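Local coordinates for putative integron gene cassette protein (PDB 3FUY) that is of unknown function, encoded by a mobile integron gene cassette from an uncultured salt-marsh bacterium, and assembles from several copies of one chain, at residues G89-V97 with F167-F178. Numbering follows the deposited sequence.
Sequences GPHIRIRCV and FHPDKDEYYKDF
The C-terminal tail 167-178 runs beneath the inner strand 91-97, with Pro169 under Arg93, Tyr175 under Arg95 and Phe178 under Cys96; a classic beta bulge, Arg95 and Cys96 both facing Tyr110, turns these two neighbours toward the tail together. Asp170 sits between two arginines. Arg93 grips its carboxylate side-on, NE to OD1 and NH2 to OD2 (2.8 Å), and Arg95 NH1 reaches the same OD1 at 2.8 Å from the opposite face. All three bonds arrive from above or below the carboxylate plane. In Arg93 a bend at chi2 (-62°) lays CD against Pro169 CB, and a second at chi3 (-56°) swings NE and the guanidinium round to the carboxylate. The Arg95 guanidinium lies between Tyr174 CB on one face and Arg93 CB on the other. At its edge, NH2 gives a 2.8 Å bond to Pro169 O almost in line with the carbonyl, while NH1 adds a weak one to Tyr175 OH, a hydroxyl that also bonds Phe45 O; NE pairs with Asp112. Farther back, Arg95 CD packs over the Tyr175 ring, 3.8 Å from its centroid. Beyond this charged middle, Pro169 CG rests on the His91 ring at one end, and at the other Cys96 CB sits over the Phe178 ring, 3.6 Å from its centroid. A methionine in place of Arg95 would probably leave Pro169 O without its strong donor and Asp112 and Asp170 each short of a positive mate. Two buried arginines thus meet on Asp170, and Arg95 also pairs with Asp112 of the neighbouring strand; with the flanking CH-pi packing this ties the C-terminal tail to the sheet, and the positive charges probably favour an ionised Asp170.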
# COMPACT_ATOMS: atom_id res chain seq x y z
N GLY B 89 -18.95 -15.81 -21.28
CA GLY B 89 -19.53 -14.91 -20.31
C GLY B 89 -20.89 -15.40 -19.87
O GLY B 89 -21.33 -16.47 -20.28
N PRO B 90 -21.56 -14.64 -19.00
CA PRO B 90 -21.03 -13.37 -18.47
C PRO B 90 -19.99 -13.56 -17.35
O PRO B 90 -19.92 -14.63 -16.74
CB PRO B 90 -22.27 -12.69 -17.90
CG PRO B 90 -23.22 -13.81 -17.58
CD PRO B 90 -22.94 -14.91 -18.56
N HIS B 91 -19.21 -12.51 -17.09
CA HIS B 91 -18.33 -12.44 -15.93
C HIS B 91 -19.01 -11.63 -14.82
O HIS B 91 -19.57 -10.56 -15.08
CB HIS B 91 -17.03 -11.72 -16.28
CG HIS B 91 -16.14 -12.45 -17.24
ND1 HIS B 91 -15.20 -13.38 -16.84
CD2 HIS B 91 -15.98 -12.31 -18.58
CE1 HIS B 91 -14.54 -13.82 -17.89
NE2 HIS B 91 -14.99 -13.19 -18.96
N ILE B 92 -18.95 -12.12 -13.59
CA ILE B 92 -19.39 -11.33 -12.45
C ILE B 92 -18.15 -11.06 -11.61
O ILE B 92 -17.51 -11.99 -11.13
CB ILE B 92 -20.41 -12.09 -11.57
CG1 ILE B 92 -21.57 -12.63 -12.40
CG2 ILE B 92 -20.94 -11.18 -10.50
CD1 ILE B 92 -22.69 -13.21 -11.55
N ARG B 93 -17.80 -9.79 -11.44
CA ARG B 93 -16.55 -9.44 -10.79
C ARG B 93 -16.77 -8.49 -9.64
O ARG B 93 -17.50 -7.50 -9.78
CB ARG B 93 -15.58 -8.80 -11.80
CG ARG B 93 -15.38 -9.62 -13.07
CD ARG B 93 -14.75 -10.99 -12.77
NE ARG B 93 -13.49 -10.90 -12.04
CZ ARG B 93 -12.74 -11.96 -11.72
NH1 ARG B 93 -13.13 -13.17 -12.10
NH2 ARG B 93 -11.61 -11.82 -11.05
N ILE B 94 -16.15 -8.76 -8.49
CA ILE B 94 -16.29 -7.83 -7.38
C ILE B 94 -15.36 -6.63 -7.61
O ILE B 94 -14.30 -6.77 -8.23
CB ILE B 94 -16.01 -8.51 -6.03
CG1 ILE B 94 -16.50 -7.64 -4.88
CG2 ILE B 94 -14.51 -8.84 -5.87
CD1 ILE B 94 -16.57 -8.39 -3.53
N ARG B 95 -15.76 -5.45 -7.15
CA ARG B 95 -14.89 -4.28 -7.27
C ARG B 95 -14.56 -3.70 -5.91
O ARG B 95 -13.40 -3.41 -5.59
CB ARG B 95 -15.54 -3.20 -8.14
CG ARG B 95 -15.81 -3.63 -9.56
CD ARG B 95 -14.55 -4.14 -10.27
NE ARG B 95 -14.89 -4.53 -11.63
CZ ARG B 95 -14.29 -5.49 -12.33
NH1 ARG B 95 -13.27 -6.18 -11.80
NH2 ARG B 95 -14.71 -5.75 -13.55
N CYS B 96 -15.60 -3.52 -5.09
CA CYS B 96 -15.44 -2.81 -3.84
C CYS B 96 -16.44 -3.32 -2.82
O CYS B 96 -17.57 -3.67 -3.15
CB CYS B 96 -15.63 -1.29 -4.07
SG CYS B 96 -15.66 -0.28 -2.56
N VAL B 97 -16.01 -3.37 -1.57
CA VAL B 97 -16.93 -3.59 -0.47
C VAL B 97 -16.84 -2.33 0.38
O VAL B 97 -15.79 -2.03 0.95
CB VAL B 97 -16.54 -4.81 0.39
CG1 VAL B 97 -17.43 -4.90 1.63
CG2 VAL B 97 -16.60 -6.07 -0.43
N PHE B 167 -8.67 -7.29 -23.30
CA PHE B 167 -9.65 -7.54 -22.24
C PHE B 167 -9.13 -8.40 -21.09
O PHE B 167 -8.56 -9.47 -21.30
CB PHE B 167 -10.92 -8.20 -22.80
CG PHE B 167 -11.85 -8.68 -21.72
CD1 PHE B 167 -12.61 -7.78 -21.00
CD2 PHE B 167 -11.92 -10.03 -21.40
CE1 PHE B 167 -13.45 -8.22 -19.99
CE2 PHE B 167 -12.75 -10.47 -20.38
CZ PHE B 167 -13.51 -9.57 -19.68
N HIS B 168 -9.34 -7.91 -19.87
CA HIS B 168 -9.20 -8.71 -18.66
C HIS B 168 -10.35 -8.32 -17.71
O HIS B 168 -10.65 -7.14 -17.56
CB HIS B 168 -7.83 -8.47 -18.01
CG HIS B 168 -7.52 -9.40 -16.88
ND1 HIS B 168 -8.16 -9.32 -15.65
CD2 HIS B 168 -6.64 -10.42 -16.77
CE1 HIS B 168 -7.69 -10.26 -14.85
NE2 HIS B 168 -6.75 -10.94 -15.51
N PRO B 169 -11.00 -9.31 -17.08
CA PRO B 169 -12.17 -9.01 -16.23
C PRO B 169 -11.88 -8.07 -15.07
O PRO B 169 -12.82 -7.48 -14.55
CB PRO B 169 -12.58 -10.38 -15.69
CG PRO B 169 -12.02 -11.36 -16.67
CD PRO B 169 -10.74 -10.75 -17.16
N ASP B 170 -10.61 -7.95 -14.65
CA ASP B 170 -10.25 -7.05 -13.56
C ASP B 170 -9.30 -5.91 -13.97
O ASP B 170 -8.51 -5.43 -13.16
CB ASP B 170 -9.61 -7.83 -12.41
CG ASP B 170 -10.61 -8.64 -11.60
OD1 ASP B 170 -11.84 -8.53 -11.82
OD2 ASP B 170 -10.14 -9.41 -10.73
N LYS B 171 -9.38 -5.47 -15.22
CA LYS B 171 -8.58 -4.33 -15.68
C LYS B 171 -8.62 -3.19 -14.67
O LYS B 171 -9.65 -2.95 -14.05
CB LYS B 171 -9.12 -3.85 -17.03
CG LYS B 171 -8.14 -3.08 -17.87
CD LYS B 171 -8.85 -2.41 -19.04
CE LYS B 171 -9.68 -3.41 -19.84
NZ LYS B 171 -10.42 -2.74 -20.96
N ASP B 172 -7.50 -2.48 -14.51
CA ASP B 172 -7.39 -1.44 -13.50
C ASP B 172 -8.43 -0.33 -13.66
O ASP B 172 -8.89 0.25 -12.66
CB ASP B 172 -5.97 -0.86 -13.44
CG ASP B 172 -5.58 -0.09 -14.71
OD1 ASP B 172 -6.38 -0.03 -15.68
OD2 ASP B 172 -4.46 0.46 -14.72
N GLU B 173 -8.80 -0.05 -14.90
CA GLU B 173 -9.82 0.94 -15.24
C GLU B 173 -11.14 0.70 -14.47
O GLU B 173 -11.80 1.65 -14.01
CB GLU B 173 -10.05 0.89 -16.76
CG GLU B 173 -11.34 1.47 -17.29
CD GLU B 173 -11.60 1.06 -18.75
OE1 GLU B 173 -10.68 0.49 -19.37
OE2 GLU B 173 -12.71 1.31 -19.26
N TYR B 174 -11.51 -0.56 -14.32
CA TYR B 174 -12.76 -0.93 -13.66
C TYR B 174 -12.81 -0.59 -12.18
O TYR B 174 -13.86 -0.76 -11.55
CB TYR B 174 -13.06 -2.42 -13.84
CG TYR B 174 -13.11 -2.90 -15.27
CD1 TYR B 174 -13.53 -2.07 -16.29
CD2 TYR B 174 -12.75 -4.21 -15.58
CE1 TYR B 174 -13.59 -2.53 -17.61
CE2 TYR B 174 -12.80 -4.68 -16.89
CZ TYR B 174 -13.22 -3.84 -17.90
OH TYR B 174 -13.28 -4.31 -19.20
N TYR B 175 -11.70 -0.14 -11.61
CA TYR B 175 -11.64 0.19 -10.19
C TYR B 175 -11.51 1.69 -9.91
O TYR B 175 -11.48 2.10 -8.75
CB TYR B 175 -10.47 -0.56 -9.52
CG TYR B 175 -10.67 -2.05 -9.49
CD1 TYR B 175 -11.19 -2.69 -8.37
CD2 TYR B 175 -10.37 -2.83 -10.59
CE1 TYR B 175 -11.39 -4.08 -8.35
CE2 TYR B 175 -10.57 -4.20 -10.59
CZ TYR B 175 -11.08 -4.82 -9.47
OH TYR B 175 -11.26 -6.19 -9.47
N LYS B 176 -11.42 2.49 -10.97
CA LYS B 176 -11.24 3.93 -10.82
C LYS B 176 -12.24 4.61 -9.88
O LYS B 176 -11.89 5.58 -9.20
CB LYS B 176 -11.30 4.63 -12.18
CG LYS B 176 -10.00 4.61 -12.95
CD LYS B 176 -10.08 5.57 -14.14
CE LYS B 176 -9.02 5.27 -15.20
NZ LYS B 176 -9.60 5.44 -16.57
N ASP B 177 -13.48 4.11 -9.83
CA ASP B 177 -14.51 4.69 -8.97
C ASP B 177 -14.12 4.62 -7.51
O ASP B 177 -14.62 5.41 -6.70
CB ASP B 177 -15.83 3.93 -9.11
CG ASP B 177 -16.59 4.29 -10.36
OD1 ASP B 177 -16.27 5.33 -10.97
OD2 ASP B 177 -17.50 3.52 -10.75
N PHE B 178 -13.27 3.65 -7.18
CA PHE B 178 -13.07 3.26 -5.79
C PHE B 178 -11.70 3.60 -5.20
O PHE B 178 -11.46 3.40 -4.01
CB PHE B 178 -13.38 1.76 -5.65
CG PHE B 178 -14.68 1.35 -6.28
CD1 PHE B 178 -15.90 1.65 -5.68
CD2 PHE B 178 -14.69 0.70 -7.50
CE1 PHE B 178 -17.10 1.30 -6.27
CE2 PHE B 178 -15.90 0.33 -8.11
CZ PHE B 178 -17.10 0.64 -7.49
O HOH W 1 -12.32 -9.13 -8.76